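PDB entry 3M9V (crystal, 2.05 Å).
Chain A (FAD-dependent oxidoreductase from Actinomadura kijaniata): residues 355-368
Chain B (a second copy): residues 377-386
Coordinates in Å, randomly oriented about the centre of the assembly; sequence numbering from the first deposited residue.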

# COMPACT_ATOMS: atom_id res chain seq x y z
N VAL A 355 11.65 4.80 -5.78
CA VAL A 355 12.06 5.75 -6.81
C VAL A 355 10.90 6.74 -6.95
O VAL A 355 11.11 7.96 -6.95
CB VAL A 355 12.36 5.08 -8.18
CG1 VAL A 355 12.51 6.13 -9.26
CG2 VAL A 355 13.64 4.23 -8.11
N SER A 356 9.68 6.21 -7.06
CA SER A 356 8.53 7.10 -7.18
C SER A 356 8.45 8.12 -6.05
O SER A 356 8.27 9.33 -6.28
CB SER A 356 7.24 6.31 -7.40
OG SER A 356 6.13 7.18 -7.41
N ASP A 357 8.63 7.69 -4.80
CA ASP A 357 8.51 8.63 -3.69
C ASP A 357 9.58 9.72 -3.74
O ASP A 357 9.35 10.78 -3.18
CB ASP A 357 8.60 7.98 -2.31
CG ASP A 357 7.34 7.19 -1.97
OD1 ASP A 357 7.37 6.40 -1.02
OD2 ASP A 357 6.33 7.32 -2.68
N CYS A 358 10.75 9.43 -4.31
CA CYS A 358 11.85 10.37 -4.50
C CYS A 358 11.50 11.57 -5.38
O CYS A 358 11.97 12.69 -5.17
CB CYS A 358 13.12 9.68 -4.99
SG CYS A 358 13.92 8.69 -3.71
N LEU A 359 10.63 11.33 -6.36
CA LEU A 359 10.14 12.38 -7.23
C LEU A 359 9.25 13.35 -6.46
O LEU A 359 9.23 14.55 -6.78
CB LEU A 359 9.34 11.79 -8.40
CG LEU A 359 10.21 11.34 -9.60
CD1 LEU A 359 10.63 9.89 -9.48
CD2 LEU A 359 9.54 11.47 -10.94
N SER A 360 8.49 12.83 -5.51
CA SER A 360 7.73 13.70 -4.62
C SER A 360 8.67 14.60 -3.80
O SER A 360 8.32 15.74 -3.57
CB SER A 360 6.86 12.90 -3.66
OG SER A 360 5.94 12.15 -4.42
N LEU A 361 9.83 14.11 -3.35
CA LEU A 361 10.76 14.97 -2.63
C LEU A 361 11.38 16.07 -3.49
O LEU A 361 11.51 17.21 -3.04
CB LEU A 361 11.89 14.15 -2.01
CG LEU A 361 11.35 13.20 -0.94
CD1 LEU A 361 12.33 12.13 -0.52
CD2 LEU A 361 10.96 14.11 0.23
N VAL A 362 11.90 15.74 -4.66
CA VAL A 362 12.47 16.73 -5.55
C VAL A 362 11.42 17.68 -6.15
O VAL A 362 11.74 18.84 -6.33
CB VAL A 362 13.21 16.03 -6.69
CG1 VAL A 362 13.71 17.08 -7.69
CG2 VAL A 362 14.34 15.19 -6.10
N GLY A 363 10.23 17.19 -6.47
CA GLY A 363 9.15 17.95 -7.09
C GLY A 363 9.32 18.08 -8.60
O GLY A 363 10.06 17.29 -9.18
N GLY A 364 8.72 19.11 -9.21
CA GLY A 364 8.50 19.23 -10.65
C GLY A 364 9.71 19.14 -11.56
O GLY A 364 9.62 18.61 -12.68
N ALA A 365 10.87 19.57 -11.08
CA ALA A 365 12.10 19.40 -11.86
C ALA A 365 12.35 17.94 -12.24
O ALA A 365 12.96 17.68 -13.25
CB ALA A 365 13.32 19.93 -11.11
N SER A 366 11.89 16.97 -11.45
CA SER A 366 12.15 15.58 -11.76
C SER A 366 11.27 15.07 -12.90
O SER A 366 11.49 13.95 -13.38
CB SER A 366 11.92 14.76 -10.48
OG SER A 366 10.52 14.73 -10.21
N TYR A 367 10.29 15.86 -13.35
CA TYR A 367 9.42 15.48 -14.47
C TYR A 367 9.87 15.96 -15.86
O TYR A 367 9.16 15.81 -16.86
CB TYR A 367 7.97 15.90 -14.18
CG TYR A 367 6.90 15.23 -15.03
CD1 TYR A 367 6.66 13.86 -14.98
CD2 TYR A 367 6.12 16.00 -15.90
CE1 TYR A 367 5.67 13.24 -15.75
CE2 TYR A 367 5.15 15.40 -16.69
CZ TYR A 367 4.93 14.03 -16.60
OH TYR A 367 3.95 13.47 -17.37
N THR A 368 11.08 16.51 -15.96
CA THR A 368 11.53 16.95 -17.28
C THR A 368 12.44 15.82 -17.72
O THR A 368 13.00 15.12 -16.89
CB THR A 368 12.36 18.24 -17.21
OG1 THR A 368 13.52 17.92 -16.45
CG2 THR A 368 11.63 19.31 -16.41
N LEU B 377 2.08 5.49 -18.59
CA LEU B 377 2.84 5.54 -17.34
C LEU B 377 3.58 6.87 -17.12
O LEU B 377 3.71 7.37 -15.99
CB LEU B 377 3.83 4.37 -17.27
CG LEU B 377 4.68 4.34 -15.99
CD1 LEU B 377 3.84 3.83 -14.80
CD2 LEU B 377 5.88 3.40 -16.12
N ARG B 378 4.15 7.40 -18.20
CA ARG B 378 4.73 8.74 -18.11
C ARG B 378 3.69 9.85 -17.93
O ARG B 378 3.92 10.76 -17.12
CB ARG B 378 5.60 9.01 -19.33
CG ARG B 378 6.72 7.97 -19.41
CD ARG B 378 7.71 8.26 -20.57
NE ARG B 378 7.21 7.74 -21.84
CZ ARG B 378 6.66 8.51 -22.79
NH1 ARG B 378 6.24 7.99 -23.93
NH2 ARG B 378 6.55 9.82 -22.66
N ASP B 379 2.63 9.84 -18.74
CA ASP B 379 1.70 10.97 -18.63
C ASP B 379 0.99 10.98 -17.28
O ASP B 379 0.62 12.05 -16.76
CB ASP B 379 0.60 10.93 -19.69
CG ASP B 379 1.15 11.15 -21.08
OD1 ASP B 379 2.29 11.60 -21.19
OD2 ASP B 379 0.43 10.84 -22.03
N VAL B 380 0.74 9.80 -16.73
CA VAL B 380 -0.12 9.76 -15.53
C VAL B 380 0.57 10.41 -14.32
O VAL B 380 -0.13 10.74 -13.35
CB VAL B 380 -0.65 8.35 -15.15
CG1 VAL B 380 0.44 7.57 -14.44
CG2 VAL B 380 -1.89 8.44 -14.22
N GLN B 381 1.88 10.61 -14.38
CA GLN B 381 2.63 11.17 -13.25
C GLN B 381 2.48 12.69 -13.14
O GLN B 381 2.75 13.24 -12.08
CB GLN B 381 4.13 10.81 -13.31
CG GLN B 381 4.47 9.32 -13.62
CD GLN B 381 4.03 8.37 -12.51
OE1 GLN B 381 3.87 8.77 -11.35
NE2 GLN B 381 3.77 7.13 -12.89
N ALA B 382 2.02 13.36 -14.20
CA ALA B 382 2.09 14.82 -14.26
C ALA B 382 1.24 15.51 -13.19
O ALA B 382 1.59 16.58 -12.74
CB ALA B 382 1.62 15.27 -15.64
N GLY B 383 0.13 14.91 -12.75
CA GLY B 383 -0.79 15.53 -11.77
C GLY B 383 -0.15 15.87 -10.42
O GLY B 383 -0.54 16.85 -9.77
N ARG B 384 0.84 15.06 -10.06
CA ARG B 384 1.59 15.13 -8.82
C ARG B 384 2.34 16.45 -8.70
O ARG B 384 2.65 16.89 -7.60
CB ARG B 384 2.64 13.99 -8.76
CG ARG B 384 1.98 12.61 -8.70
CD ARG B 384 2.96 11.46 -8.92
NE ARG B 384 3.98 11.47 -7.87
CZ ARG B 384 4.96 10.57 -7.84
NH1 ARG B 384 5.00 9.66 -8.81
NH2 ARG B 384 5.87 10.58 -6.89
N PHE B 385 2.65 17.05 -9.83
CA PHE B 385 3.57 18.18 -9.83
C PHE B 385 2.78 19.46 -10.07
O PHE B 385 3.31 20.53 -9.81
CB PHE B 385 4.73 17.96 -10.82
CG PHE B 385 5.45 16.67 -10.56
CD1 PHE B 385 6.14 16.48 -9.36
CD2 PHE B 385 5.32 15.61 -11.44
CE1 PHE B 385 6.74 15.27 -9.08
CE2 PHE B 385 5.92 14.39 -11.18
CZ PHE B 385 6.62 14.21 -9.98
N MET B 386 1.52 19.36 -10.51
CA MET B 386 0.66 20.52 -10.75
C MET B 386 0.14 21.25 -9.50
O MET B 386 -0.40 20.66 -8.57
CB MET B 386 -0.50 20.09 -11.64
CG MET B 386 -0.05 19.70 -13.06
SD MET B 386 -1.50 19.25 -14.08
CE MET B 386 -2.60 18.37 -13.00
O HOH W 1 3.75 13.05 -5.54

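How does one arginine find a partner for each of its donor groups? B:Arg384 reaches to the side of the chain A helix, over its last two turns, its CA-to-CB bond directed toward that stretch. NH2 donates twice, to A:Ser356 O at 2.8 Å and to A:Ser360 OG at 2.9 Å, both near the guanidinium plane, where the N-H bonds lie. NH1 gives a weak bond to A:Ser356 OG at 3.1 Å and a better one within its own chain, to B:Gln381 OE1 at 2.9 Å. NE donates to water 1 at 2.8 Å, and the same water lies 2.6 Å from A:Ser360 OG, to which it is also hydrogen-bonded. Serine suits both helix positions: A:Ser356 and A:Ser360 are one turn apart, and their short side chains bring hydroxyls to the guanidinium. A:Ser356 also contributes its backbone O, which does not depend on residue type.

What keeps that arginine's neighbour in place? B:Gln381 uses both ends of its amide: while OE1 accepts from B:Arg384 NH1, NE2 donates to B:Leu377 O at 3.1 Å. Both the oxygen and the nitrogen of this buried amide thus have a partner within chain B, and its aliphatic part still serves the contact, with B:Gln381 CB 3.8 Å from A:Tyr367 CE1.

How is a tyrosine hydroxyl accommodated in a buried position? A:Tyr367, with chi1 in the t well and its CA-to-CB bond directed toward chain B, donates from OH to B:Arg378 O at 2.7 Å. B:Arg378 O lies near the plane of the ring, at its edge, and also receives a weak backbone bond from B:Gln381 N at 3.4 Å. B:Ala382 covers one ring face, its CA 4.1 Å from the centroid of the A:Tyr367 ring in a CH-pi contact; its small CB packs 3.7 Å from A:Tyr367 CZ. Tyrosine therefore supplies a polar tip and a broad apolar surface at once.

Where does the apolar burial come from? Much of it belongs to B:Phe385, which with A:Tyr367 has the largest covered areas in a contact burying 469 Å² in total. Its CZ meets A:Leu359 CB at 4.0 Å and its CD2 meets A:Tyr367 CB at 3.8 Å; the two aromatic rings lie obliquely, planes at 32°. The ring also rests against the backbone beyond the helix, with CD1 3.6 Å from A:Gly363 C. A:Gly363 leaves the helix with positive phi, a conformation that favours glycine. Its carbonyl O accepts from A:Ser366 OG at 2.8 Å, so the serine hydroxyl beside the phenyl ring has an acceptor within its own chain.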